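Local coordinates for protein Tae4 (Agrobacterium tumefaciens, PDB 6IJF) that probably acts as a type VI secretion amidase effector, cleaving amide bonds in the peptide stems of the cell-wall peptidoglycan of rival bacteria, at residues Y13-P18 with C145-Y150; L24-L29 with H45-I50; I61-S66 with R85-L90; E99-T104 with F158-A163; N116-F121 with I133-G138. All coordinates share one frame; numbering follows the deposited sequence.

Contact 1: residues Y13-P18 with C145-Y150; sequences YPSSDP and CASACY
An ST turn at S15 docks onto A146 and S147, in the loop that follows strand 144-145, beside the putative Cys-His-Asp site of this probable amidase of peptidase clan CA. It illustrates how hydroxyl groups can fasten two loop segments. S15 OG lies anti to its backbone N (chi1 168°), where it receives D17 N at 3.0 Å and closes the turn. The same oxygen donates across the interface to A146 O at 2.7 Å, approaching from well above the carbonyl plane. S147 OG is the second hub. It takes the N-H of S16 in a nearly straight bond of 2.9 Å (170° at the hydrogen) and donates to Y13 OH at 2.6 Å, meeting the phenol at the ring edge and in its plane. Apolar packing comes from A146, whose methyl CB lies 3.3 Å from Y13 CE2 and approaches that ring obliquely. Outside the two segments, D134 OD2 accepts both S147 N and A148 N, which links the loop to the third residue of the putative triad. The carboxylate of D17 is held mainly by S19 N, through OD1. Almost every touching residue is buried, and ordered water extends the polar network: water 1 lies 2.6 Å from S16 OG and donates to S147 O at 2.7 Å.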
# COMPACT_ATOMS: atom_id res chain seq x y z
N TYR C 13 -23.80 11.18 1.28
CA TYR C 13 -23.17 10.11 0.46
C TYR C 13 -22.78 8.93 1.35
O TYR C 13 -22.00 9.09 2.29
CB TYR C 13 -21.97 10.65 -0.34
CG TYR C 13 -21.22 9.58 -1.09
CD1 TYR C 13 -21.63 9.14 -2.34
CD2 TYR C 13 -20.11 8.96 -0.53
CE1 TYR C 13 -20.97 8.14 -3.01
CE2 TYR C 13 -19.40 7.98 -1.22
CZ TYR C 13 -19.84 7.56 -2.46
OH TYR C 13 -19.17 6.53 -3.07
N PRO C 14 -23.28 7.71 1.07
CA PRO C 14 -22.80 6.50 1.76
C PRO C 14 -21.56 5.89 1.08
O PRO C 14 -21.61 5.47 -0.09
CB PRO C 14 -24.05 5.60 1.67
CG PRO C 14 -24.61 5.92 0.31
CD PRO C 14 -24.31 7.39 0.08
N SER C 15 -20.44 5.86 1.79
CA SER C 15 -19.14 5.41 1.25
C SER C 15 -19.00 3.89 1.33
O SER C 15 -19.48 3.29 2.31
CB SER C 15 -18.02 6.15 1.96
OG SER C 15 -16.75 5.56 1.68
N SER C 16 -18.31 3.26 0.38
CA SER C 16 -17.94 1.82 0.45
C SER C 16 -16.58 1.62 1.16
O SER C 16 -16.12 0.45 1.25
CB SER C 16 -17.92 1.19 -0.94
OG SER C 16 -17.08 1.92 -1.79
N ASP C 17 -15.96 2.69 1.65
CA ASP C 17 -14.61 2.67 2.27
C ASP C 17 -14.78 2.61 3.78
O ASP C 17 -15.23 3.57 4.40
CB ASP C 17 -13.78 3.87 1.82
CG ASP C 17 -12.39 3.96 2.45
OD1 ASP C 17 -12.04 3.12 3.27
OD2 ASP C 17 -11.67 4.86 2.09
N PRO C 18 -14.45 1.47 4.42
CA PRO C 18 -14.55 1.35 5.88
C PRO C 18 -13.77 2.40 6.68
O PRO C 18 -14.05 2.57 7.84
CB PRO C 18 -13.97 -0.05 6.13
CG PRO C 18 -14.30 -0.80 4.87
CD PRO C 18 -14.05 0.21 3.78
N CYS C 145 -11.17 10.77 -2.85
CA CYS C 145 -12.51 10.30 -3.23
C CYS C 145 -13.17 9.72 -1.98
O CYS C 145 -12.49 9.10 -1.14
CB CYS C 145 -12.41 9.33 -4.40
SG CYS C 145 -11.69 10.10 -5.89
N ALA C 146 -14.48 9.85 -1.92
CA ALA C 146 -15.30 9.38 -0.79
C ALA C 146 -15.23 7.85 -0.68
O ALA C 146 -15.18 7.35 0.47
CB ALA C 146 -16.71 9.89 -0.94
N SER C 147 -15.22 7.13 -1.80
CA SER C 147 -15.15 5.65 -1.83
C SER C 147 -13.83 5.13 -2.40
O SER C 147 -13.22 4.24 -1.77
CB SER C 147 -16.31 5.07 -2.57
OG SER C 147 -17.46 5.09 -1.77
N ALA C 148 -13.37 5.62 -3.55
CA ALA C 148 -12.13 5.13 -4.19
C ALA C 148 -11.77 6.01 -5.37
O ALA C 148 -12.69 6.52 -6.01
CB ALA C 148 -12.37 3.70 -4.66
N CYS C 149 -10.49 6.18 -5.66
CA CYS C 149 -10.01 6.90 -6.87
C CYS C 149 -9.38 5.86 -7.81
O CYS C 149 -8.78 4.88 -7.31
CB CYS C 149 -9.04 8.03 -6.51
SG CYS C 149 -7.57 7.33 -5.76
N TYR C 150 -9.51 6.02 -9.12
CA TYR C 150 -8.96 5.08 -10.14
C TYR C 150 -8.22 5.89 -11.21
O TYR C 150 -8.70 6.06 -12.32
CB TYR C 150 -10.07 4.24 -10.77
CG TYR C 150 -10.56 3.16 -9.85
CD1 TYR C 150 -9.89 1.95 -9.76
CD2 TYR C 150 -11.69 3.35 -9.07
CE1 TYR C 150 -10.35 0.94 -8.94
CE2 TYR C 150 -12.14 2.35 -8.23
CZ TYR C 150 -11.49 1.14 -8.18
OH TYR C 150 -11.93 0.18 -7.32
O HOH W 1 -14.54 1.93 -1.10
O HOH W 2 -12.59 7.49 1.58

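Contact 2: residues L24-L29 with H45-I50; sequences LSQRDL and HNTCAI
The amide of Q26 and the imidazole of H45 are the flat groups where the two segments approach, yet they do not stack on each other. Q26 meets the H45 backbone instead, its NE2 lying 4.0 Å from H45 CA, while the same nitrogen has a weak hydrogen bond to Y44 O. The H45 ring meets an aromatic side chain of another protein chain, with the planes at about 60°. The rest is aliphatic packing, a simple case of two helix starts joined without a single hydrogen bond between them. Q26 CG rests 3.9 Å from T47 CG2, the two side chains crossing obliquely. L29 has its CB directed toward the second segment and its CG anti to the backbone N (chi1 175°). Its CD2 methyl, placed by a chi2 of 77°, lies 4.2 Å from T47 CB and 4.0 Å from I50 CG2. T47 turns OG1 to other partners, R51 NE and an acidic side chain of the other protein chain. S25 is the N-cap of the first helix: its OG accepts D28 N at 3.1 Å. Helix 26-33 lies against the start of helix 48-58, where the CB of C48, the putative catalytic cysteine, leaves the backbone away from this interface and the side chain packs on H132 and I133 of strand 131-137.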
# COMPACT_ATOMS: atom_id res chain seq x y z
N LEU C 24 -20.88 2.60 4.77
CA LEU C 24 -22.07 1.74 4.83
C LEU C 24 -21.81 0.55 3.89
O LEU C 24 -21.52 0.83 2.70
CB LEU C 24 -23.25 2.63 4.40
CG LEU C 24 -24.64 2.17 4.84
CD1 LEU C 24 -24.75 2.23 6.36
CD2 LEU C 24 -25.72 3.01 4.15
N SER C 25 -21.73 -0.67 4.43
CA SER C 25 -21.45 -1.92 3.67
C SER C 25 -22.51 -2.11 2.59
O SER C 25 -23.62 -1.49 2.71
CB SER C 25 -21.43 -3.13 4.59
OG SER C 25 -22.73 -3.35 5.09
N GLN C 26 -22.25 -2.93 1.60
CA GLN C 26 -23.27 -3.22 0.55
C GLN C 26 -24.53 -3.75 1.25
O GLN C 26 -25.61 -3.32 0.91
CB GLN C 26 -22.78 -4.27 -0.45
CG GLN C 26 -23.77 -4.46 -1.58
CD GLN C 26 -23.71 -5.82 -2.23
OE1 GLN C 26 -23.58 -6.83 -1.56
NE2 GLN C 26 -23.83 -5.84 -3.53
N ARG C 27 -24.36 -4.63 2.24
CA ARG C 27 -25.46 -5.30 2.98
C ARG C 27 -26.34 -4.21 3.62
O ARG C 27 -27.57 -4.24 3.43
CB ARG C 27 -24.85 -6.28 3.97
CG ARG C 27 -25.84 -6.96 4.90
CD ARG C 27 -25.09 -8.06 5.64
NE ARG C 27 -24.16 -7.51 6.63
CZ ARG C 27 -23.12 -8.16 7.18
NH1 ARG C 27 -22.79 -9.38 6.80
NH2 ARG C 27 -22.44 -7.62 8.18
N ASP C 28 -25.74 -3.24 4.30
CA ASP C 28 -26.48 -2.15 4.98
C ASP C 28 -27.07 -1.19 3.95
O ASP C 28 -28.21 -0.75 4.12
CB ASP C 28 -25.61 -1.45 6.02
CG ASP C 28 -25.40 -2.28 7.30
OD1 ASP C 28 -26.34 -3.00 7.70
OD2 ASP C 28 -24.28 -2.25 7.84
N LEU C 29 -26.30 -0.81 2.93
CA LEU C 29 -26.80 0.12 1.88
C LEU C 29 -28.09 -0.45 1.26
O LEU C 29 -29.08 0.30 1.09
CB LEU C 29 -25.71 0.26 0.82
CG LEU C 29 -26.09 1.09 -0.39
CD1 LEU C 29 -26.06 2.57 -0.05
CD2 LEU C 29 -25.18 0.79 -1.56
N HIS C 45 -22.94 -6.19 -7.66
CA HIS C 45 -21.65 -6.09 -6.91
C HIS C 45 -21.15 -4.64 -6.89
O HIS C 45 -20.55 -4.24 -5.86
CB HIS C 45 -20.61 -7.05 -7.50
CG HIS C 45 -20.75 -8.44 -6.96
ND1 HIS C 45 -20.46 -9.55 -7.72
CD2 HIS C 45 -21.14 -8.90 -5.75
CE1 HIS C 45 -20.66 -10.63 -7.00
NE2 HIS C 45 -21.09 -10.26 -5.79
N ASN C 46 -21.29 -3.93 -8.01
CA ASN C 46 -20.67 -2.60 -8.21
C ASN C 46 -21.69 -1.53 -7.78
O ASN C 46 -22.69 -1.35 -8.47
CB ASN C 46 -20.12 -2.45 -9.63
CG ASN C 46 -19.11 -3.53 -9.93
OD1 ASN C 46 -19.23 -4.21 -10.95
ND2 ASN C 46 -18.18 -3.75 -9.02
N THR C 47 -21.44 -0.88 -6.65
CA THR C 47 -22.44 -0.01 -5.95
C THR C 47 -22.19 1.47 -6.21
O THR C 47 -22.98 2.27 -5.68
CB THR C 47 -22.41 -0.35 -4.45
OG1 THR C 47 -21.11 0.00 -3.97
CG2 THR C 47 -22.69 -1.81 -4.17
N CYS C 48 -21.17 1.85 -7.00
CA CYS C 48 -20.71 3.28 -7.03
C CYS C 48 -21.84 4.20 -7.49
O CYS C 48 -22.02 5.27 -6.86
CB CYS C 48 -19.46 3.47 -7.89
SG CYS C 48 -19.67 3.19 -9.68
N ALA C 49 -22.62 3.81 -8.52
CA ALA C 49 -23.67 4.67 -9.10
C ALA C 49 -24.93 4.72 -8.18
O ALA C 49 -25.57 5.80 -8.10
CB ALA C 49 -24.04 4.22 -10.50
N ILE C 50 -25.24 3.63 -7.48
CA ILE C 50 -26.26 3.60 -6.38
C ILE C 50 -25.90 4.62 -5.30
O ILE C 50 -26.76 5.43 -4.88
CB ILE C 50 -26.38 2.18 -5.79
CG1 ILE C 50 -26.79 1.16 -6.84
CG2 ILE C 50 -27.32 2.17 -4.60
CD1 ILE C 50 -26.56 -0.28 -6.42

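Contact 3: residues I61-S66 with R85-L90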
# COMPACT_ATOMS: atom_id res chain seq x y z
N ILE C 61 -32.57 16.06 -5.07
CA ILE C 61 -32.39 16.02 -6.55
C ILE C 61 -32.70 14.60 -7.01
O ILE C 61 -31.89 13.69 -6.75
CB ILE C 61 -30.97 16.48 -6.93
CG1 ILE C 61 -30.59 17.82 -6.28
CG2 ILE C 61 -30.80 16.52 -8.45
CD1 ILE C 61 -29.21 18.30 -6.61
N ASN C 62 -33.81 14.42 -7.71
CA ASN C 62 -34.21 13.07 -8.16
C ASN C 62 -33.42 12.73 -9.43
O ASN C 62 -33.08 13.66 -10.19
CB ASN C 62 -35.73 12.94 -8.34
CG ASN C 62 -36.19 11.49 -8.42
OD1 ASN C 62 -35.42 10.55 -8.14
ND2 ASN C 62 -37.45 11.29 -8.79
N ILE C 63 -33.16 11.45 -9.62
CA ILE C 63 -32.41 10.87 -10.76
C ILE C 63 -33.46 10.38 -11.76
O ILE C 63 -34.00 9.30 -11.50
CB ILE C 63 -31.49 9.73 -10.26
CG1 ILE C 63 -30.46 10.22 -9.23
CG2 ILE C 63 -30.81 9.02 -11.43
CD1 ILE C 63 -29.64 11.42 -9.67
N VAL C 64 -33.66 11.13 -12.87
CA VAL C 64 -34.70 10.85 -13.91
C VAL C 64 -34.09 11.04 -15.30
O VAL C 64 -33.54 12.11 -15.62
CB VAL C 64 -35.94 11.74 -13.69
CG1 VAL C 64 -36.44 11.59 -12.27
CG2 VAL C 64 -35.69 13.22 -13.99
N PRO C 65 -34.13 10.03 -16.19
CA PRO C 65 -34.70 8.72 -15.89
C PRO C 65 -33.80 7.90 -14.95
O PRO C 65 -32.65 8.28 -14.74
CB PRO C 65 -34.77 8.02 -17.25
CG PRO C 65 -33.69 8.70 -18.09
CD PRO C 65 -33.61 10.11 -17.56
N SER C 66 -34.28 6.72 -14.54
CA SER C 66 -33.51 5.79 -13.66
C SER C 66 -33.82 4.35 -14.02
O SER C 66 -34.94 4.08 -14.45
CB SER C 66 -33.80 6.10 -12.22
OG SER C 66 -35.15 5.82 -11.90
N ARG C 85 -21.94 4.19 -16.28
CA ARG C 85 -21.90 4.90 -17.61
C ARG C 85 -23.18 5.74 -17.79
O ARG C 85 -23.09 6.95 -18.16
CB ARG C 85 -21.68 3.87 -18.74
CG ARG C 85 -21.42 4.50 -20.11
CD ARG C 85 -21.42 3.50 -21.26
NE ARG C 85 -20.96 2.15 -20.92
CZ ARG C 85 -19.68 1.76 -20.82
NH1 ARG C 85 -18.70 2.63 -21.00
NH2 ARG C 85 -19.40 0.50 -20.52
N ARG C 86 -24.35 5.14 -17.55
CA ARG C 86 -25.65 5.85 -17.67
C ARG C 86 -25.73 6.99 -16.67
O ARG C 86 -26.16 8.08 -17.08
CB ARG C 86 -26.83 4.87 -17.52
CG ARG C 86 -26.97 3.95 -18.73
CD ARG C 86 -28.43 3.60 -19.00
NE ARG C 86 -28.93 2.80 -17.91
CZ ARG C 86 -28.57 1.53 -17.68
NH1 ARG C 86 -29.10 0.88 -16.66
NH2 ARG C 86 -27.71 0.92 -18.48
N LEU C 87 -25.25 6.81 -15.42
CA LEU C 87 -25.31 7.94 -14.45
C LEU C 87 -24.39 9.07 -14.94
O LEU C 87 -24.78 10.23 -14.80
CB LEU C 87 -24.96 7.46 -13.03
CG LEU C 87 -25.05 8.55 -11.94
CD1 LEU C 87 -26.45 9.14 -11.85
CD2 LEU C 87 -24.64 7.99 -10.59
N ALA C 88 -23.19 8.76 -15.43
CA ALA C 88 -22.21 9.79 -15.90
C ALA C 88 -22.82 10.58 -17.08
O ALA C 88 -22.73 11.80 -17.09
CB ALA C 88 -20.92 9.12 -16.31
N THR C 89 -23.47 9.88 -18.00
CA THR C 89 -24.26 10.46 -19.13
C THR C 89 -25.33 11.43 -18.59
O THR C 89 -25.39 12.58 -19.04
CB THR C 89 -24.86 9.32 -19.96
OG1 THR C 89 -23.74 8.56 -20.43
CG2 THR C 89 -25.72 9.83 -21.10
N LEU C 90 -26.12 11.00 -17.61
CA LEU C 90 -27.19 11.84 -17.04
C LEU C 90 -26.60 13.08 -16.41
O LEU C 90 -27.17 14.18 -16.58
CB LEU C 90 -27.94 10.99 -15.99
CG LEU C 90 -29.08 11.69 -15.27
CD1 LEU C 90 -30.25 10.72 -15.16
CD2 LEU C 90 -28.66 12.18 -13.89
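L90, on helix 84-92 of a domain consistent with the papain-like fold of peptidase clan CA, is the knob of the contact, and the loop I63-P65, bent by a cis peptide before P65, is the hollow that receives it. The example shows a single methyl group doing most of the joining. The CB of L90 leaves the helix toward the loop, and CG is anti to the backbone N (chi1 179°). The CD1 methyl enters among backbone and side-chain atoms alike: I63 CG2 lies 4.1 Å from L90 CD1, V64 O 3.6 Å and P65 O 3.4 Å from the same methyl. Two carbonyl oxygens thus help to line an otherwise apolar recess. One turn back along the helix, L87 adds a smaller bump, its CD1 reaching 4.4 Å from I63 CG2. I63 packs on F56 of helix 48-58 and L87 on V52, so both side chains also pack on that helix. The loop has further partners beyond the contact: Y96 OH bonds to N62 O and V64 N, while V64 O accepts R93 NH2. The CB of V64 leaves the backbone away from the helix, and P65 is exposed. At this outer end the proline ring and L90 slide past each other in opposite directions, with P65 CD 4.2 Å from L90 CD1.

Contact 4: residues E99-T104 with F158-A163; sequences EPDPYT and FWPLQA
P100 and W159 make the tight part of this contact, a CH-pi interaction in which the proline lies on a face of the indole. P100 CB stands 3.5 Å from the centroid of the W159 five-membered ring, only 12° off the ring normal, and 3.4 Å from W159 NE1. The two side chains lie side by side and point the same way. The NE1 proton of W159 goes to G98 O, just before the proline's segment, which helps to set the indole against P100. Next along the chain, D101 and F158 form a hydrogen-bonded antiparallel pair: D101 N donates to F158 O at 2.7 Å and F158 N returns a bond to D101 O at 3.0 Å. On the side of the sheet that carries the D101 and F158 side chains, packing is looser. Y103 brings the edge of its ring to F158, with Y103 CE2 4.2 Å from F158 CB, and D101 OD2 is 4.3 Å from P160 CD, its carboxylate being engaged in a salt bridge with R115. The exposed E99 and P160 lie at the margin and contribute little. Strand 101-103, joined here to strand 155-160 through one hydrogen-bonded pair, is outermost, within this chain, in a five-stranded antiparallel sheet consistent with the papain-like fold of peptidase clan CA.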
# COMPACT_ATOMS: atom_id res chain seq x y z
N GLU C 99 -21.46 20.05 -18.77
CA GLU C 99 -20.20 19.53 -19.34
C GLU C 99 -19.17 19.48 -18.22
O GLU C 99 -18.94 20.48 -17.54
CB GLU C 99 -19.68 20.38 -20.51
CG GLU C 99 -20.46 20.16 -21.80
CD GLU C 99 -20.67 18.70 -22.22
OE1 GLU C 99 -19.68 17.93 -22.26
OE2 GLU C 99 -21.84 18.34 -22.52
N PRO C 100 -18.53 18.32 -18.01
CA PRO C 100 -17.44 18.22 -17.03
C PRO C 100 -16.12 18.72 -17.65
O PRO C 100 -16.06 18.86 -18.85
CB PRO C 100 -17.39 16.72 -16.76
CG PRO C 100 -17.66 16.16 -18.15
CD PRO C 100 -18.79 17.05 -18.69
N ASP C 101 -15.10 18.92 -16.83
CA ASP C 101 -13.69 19.11 -17.29
C ASP C 101 -13.11 17.72 -17.55
O ASP C 101 -12.96 16.96 -16.60
CB ASP C 101 -12.88 19.88 -16.24
CG ASP C 101 -13.40 21.28 -15.94
OD1 ASP C 101 -14.07 21.82 -16.80
OD2 ASP C 101 -13.07 21.81 -14.88
N PRO C 102 -12.75 17.33 -18.80
CA PRO C 102 -12.09 16.05 -19.03
C PRO C 102 -10.58 16.11 -18.75
O PRO C 102 -9.94 17.06 -19.15
CB PRO C 102 -12.36 15.74 -20.51
CG PRO C 102 -12.97 16.99 -21.13
CD PRO C 102 -12.99 18.06 -20.05
N TYR C 103 -10.05 15.10 -18.05
CA TYR C 103 -8.61 14.99 -17.73
C TYR C 103 -8.10 13.59 -18.07
O TYR C 103 -8.88 12.66 -18.46
CB TYR C 103 -8.36 15.32 -16.26
CG TYR C 103 -8.63 16.74 -15.90
CD1 TYR C 103 -7.78 17.74 -16.33
CD2 TYR C 103 -9.75 17.11 -15.17
CE1 TYR C 103 -8.04 19.08 -16.06
CE2 TYR C 103 -10.00 18.43 -14.83
CZ TYR C 103 -9.15 19.43 -15.31
OH TYR C 103 -9.34 20.75 -15.01
N THR C 104 -6.78 13.48 -17.93
CA THR C 104 -5.99 12.23 -18.05
C THR C 104 -5.39 11.91 -16.69
O THR C 104 -5.28 12.78 -15.83
CB THR C 104 -4.88 12.42 -19.09
OG1 THR C 104 -4.00 13.46 -18.62
CG2 THR C 104 -5.47 12.75 -20.44
N PHE C 158 -14.35 15.57 -14.36
CA PHE C 158 -14.56 16.32 -13.10
C PHE C 158 -15.65 17.37 -13.31
O PHE C 158 -15.51 18.23 -14.20
CB PHE C 158 -13.25 16.95 -12.65
CG PHE C 158 -13.38 17.71 -11.37
CD1 PHE C 158 -13.94 17.12 -10.26
CD2 PHE C 158 -12.98 19.04 -11.28
CE1 PHE C 158 -14.11 17.82 -9.08
CE2 PHE C 158 -13.14 19.75 -10.10
CZ PHE C 158 -13.69 19.13 -9.00
N TRP C 159 -16.67 17.34 -12.46
CA TRP C 159 -17.70 18.42 -12.32
C TRP C 159 -17.47 19.18 -11.03
O TRP C 159 -17.82 18.70 -9.95
CB TRP C 159 -19.09 17.80 -12.31
CG TRP C 159 -19.54 17.07 -13.53
CD1 TRP C 159 -20.22 17.61 -14.57
CD2 TRP C 159 -19.49 15.65 -13.78
NE1 TRP C 159 -20.58 16.64 -15.47
CE2 TRP C 159 -20.19 15.42 -14.99
CE3 TRP C 159 -18.96 14.55 -13.11
CZ2 TRP C 159 -20.29 14.16 -15.56
CZ3 TRP C 159 -19.10 13.30 -13.66
CH2 TRP C 159 -19.75 13.11 -14.87
N PRO C 160 -16.87 20.39 -11.06
CA PRO C 160 -16.67 21.17 -9.84
C PRO C 160 -18.00 21.70 -9.26
O PRO C 160 -18.84 22.03 -10.04
CB PRO C 160 -15.77 22.33 -10.29
CG PRO C 160 -16.04 22.46 -11.76
CD PRO C 160 -16.37 21.07 -12.26
N LEU C 161 -18.15 21.70 -7.94
CA LEU C 161 -19.34 22.21 -7.20
C LEU C 161 -18.93 23.19 -6.10
O LEU C 161 -19.74 24.05 -5.68
CB LEU C 161 -20.08 21.01 -6.60
CG LEU C 161 -20.73 20.07 -7.60
CD1 LEU C 161 -21.42 18.97 -6.84
CD2 LEU C 161 -21.71 20.80 -8.52
N GLN C 162 -17.73 23.01 -5.56
CA GLN C 162 -17.10 23.87 -4.52
C GLN C 162 -15.63 24.11 -4.92
O GLN C 162 -15.07 23.27 -5.70
CB GLN C 162 -17.18 23.18 -3.14
CG GLN C 162 -17.16 24.14 -1.96
CD GLN C 162 -17.82 23.51 -0.76
OE1 GLN C 162 -17.27 22.59 -0.16
NE2 GLN C 162 -19.02 23.98 -0.42
N ALA C 163 -15.02 25.21 -4.46
CA ALA C 163 -13.61 25.57 -4.75
C ALA C 163 -12.80 25.55 -3.45
O ALA C 163 -11.63 25.99 -3.48
CB ALA C 163 -13.58 26.92 -5.43

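Contact 5: residues N116-F121 with I133-G138; sequences NGVVAF and IDLVRG
G117 pairs with V136 and V119 with D134 in the beta hairpin of strands 116-122 and 131-137, near the middle of the antiparallel sheet. Its first shell is backbone: four hydrogen bonds, two at each of these pairs, with G117 N to V136 O at 3.0 Å and V119 N to D134 O at 2.9 Å. Side chains form the next layer. On one face V118 splits its two methyls, CG2 lying 3.9 Å from L135 CD2 and CG1 4.1 Å from I133 CG1. On the other, V119 and V136 cross at about a right angle, V119 CB being 3.9 Å from V136 CG1, and V119 CG2 lies over one face of the F121 ring. Further out, W159 packs on V118, L9 of helix 6-11 packs on L135, and C145 backs V119 and V136. At the end of the hairpin R137 makes a cation-pi interaction with Y10. D134 deserves separate notice as the acid of the putative Cys-His-Asp triad: its OD2 accepts H132 NE2, the likely catalytic histidine. The other carboxylate oxygen steadies the group from within its own strand, D134 OD1 using its anti lone pair to accept L135 N at 2.7 Å.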
# COMPACT_ATOMS: atom_id res chain seq x y z
N ASN C 116 -13.81 20.79 -5.19
CA ASN C 116 -14.61 19.64 -4.73
C ASN C 116 -15.68 19.42 -5.80
O ASN C 116 -16.11 20.40 -6.45
CB ASN C 116 -15.24 19.86 -3.36
CG ASN C 116 -14.27 20.35 -2.30
OD1 ASN C 116 -14.57 21.30 -1.58
ND2 ASN C 116 -13.13 19.71 -2.17
N GLY C 117 -16.08 18.18 -6.00
CA GLY C 117 -17.17 17.89 -6.94
C GLY C 117 -17.38 16.42 -7.19
O GLY C 117 -17.09 15.61 -6.29
N VAL C 118 -17.98 16.12 -8.32
CA VAL C 118 -18.29 14.73 -8.75
C VAL C 118 -17.20 14.33 -9.73
O VAL C 118 -16.76 15.21 -10.48
CB VAL C 118 -19.68 14.62 -9.39
CG1 VAL C 118 -19.97 13.21 -9.85
CG2 VAL C 118 -20.76 15.13 -8.45
N VAL C 119 -16.77 13.08 -9.69
CA VAL C 119 -15.68 12.60 -10.58
C VAL C 119 -16.11 11.27 -11.18
O VAL C 119 -16.66 10.44 -10.45
CB VAL C 119 -14.33 12.49 -9.84
CG1 VAL C 119 -14.38 11.52 -8.68
CG2 VAL C 119 -13.21 12.15 -10.82
N ALA C 120 -15.81 11.08 -12.46
CA ALA C 120 -16.02 9.82 -13.19
C ALA C 120 -14.69 9.36 -13.78
O ALA C 120 -14.06 10.14 -14.52
CB ALA C 120 -17.05 10.03 -14.26
N PHE C 121 -14.26 8.17 -13.39
CA PHE C 121 -13.07 7.46 -13.89
C PHE C 121 -13.58 6.49 -14.95
O PHE C 121 -14.24 5.50 -14.57
CB PHE C 121 -12.34 6.76 -12.74
CG PHE C 121 -11.92 7.67 -11.61
CD1 PHE C 121 -10.73 8.39 -11.67
CD2 PHE C 121 -12.69 7.78 -10.47
CE1 PHE C 121 -10.36 9.22 -10.62
CE2 PHE C 121 -12.30 8.57 -9.41
CZ PHE C 121 -11.15 9.31 -9.49
N ILE C 133 -17.75 6.16 -10.45
CA ILE C 133 -18.23 7.55 -10.19
C ILE C 133 -18.29 7.77 -8.68
O ILE C 133 -18.58 6.80 -7.93
CB ILE C 133 -19.57 7.78 -10.91
CG1 ILE C 133 -19.90 9.27 -10.91
CG2 ILE C 133 -20.68 6.90 -10.33
CD1 ILE C 133 -21.00 9.62 -11.87
N ASP C 134 -17.94 8.97 -8.24
CA ASP C 134 -17.65 9.20 -6.81
C ASP C 134 -17.69 10.71 -6.58
O ASP C 134 -17.87 11.47 -7.55
CB ASP C 134 -16.28 8.61 -6.43
CG ASP C 134 -16.14 8.17 -4.98
OD1 ASP C 134 -16.82 8.75 -4.11
OD2 ASP C 134 -15.43 7.19 -4.74
N LEU C 135 -17.57 11.10 -5.32
CA LEU C 135 -17.38 12.50 -4.89
C LEU C 135 -15.92 12.67 -4.52
O LEU C 135 -15.32 11.77 -3.93
CB LEU C 135 -18.26 12.84 -3.68
CG LEU C 135 -19.76 12.59 -3.86
CD1 LEU C 135 -20.53 13.12 -2.68
CD2 LEU C 135 -20.30 13.17 -5.16
N VAL C 136 -15.36 13.82 -4.84
CA VAL C 136 -13.92 14.05 -4.61
C VAL C 136 -13.75 15.40 -3.90
O VAL C 136 -14.52 16.33 -4.20
CB VAL C 136 -13.13 13.96 -5.92
CG1 VAL C 136 -13.57 14.99 -6.96
CG2 VAL C 136 -11.62 14.04 -5.67
N ARG C 137 -12.81 15.45 -2.98
CA ARG C 137 -12.30 16.69 -2.34
C ARG C 137 -10.85 16.89 -2.77
O ARG C 137 -10.02 16.01 -2.48
CB ARG C 137 -12.39 16.60 -0.81
CG ARG C 137 -13.81 16.54 -0.27
CD ARG C 137 -13.72 16.53 1.27
NE ARG C 137 -15.04 16.70 1.85
CZ ARG C 137 -15.72 17.84 1.90
NH1 ARG C 137 -15.18 18.97 1.48
NH2 ARG C 137 -16.94 17.86 2.42
N GLY C 138 -10.56 17.97 -3.49
CA GLY C 138 -9.19 18.41 -3.79
C GLY C 138 -8.54 18.98 -2.54
O GLY C 138 -9.23 19.59 -1.71

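From the N terminus, contact 1 opens at 13-18 and closes only at 145-150, spanning most of the chain. Within that long loop contact 2 joins helix 26-33 to the start of helix 48-58, and after it, in series, contact 3 ties the loop 61-66 to helix 84-92. Contact 4 opens inside contact 1 but closes beyond it, so the two cross; contact 5, the hairpin, is nested in both. Contacts 4 and 5 share the sheet through neighbouring strands 155-160 and 116-122. Contacts 2 and 3 meet where L87 touches A49, and both pack on I133 of contact 5, joining the helices to the sheet.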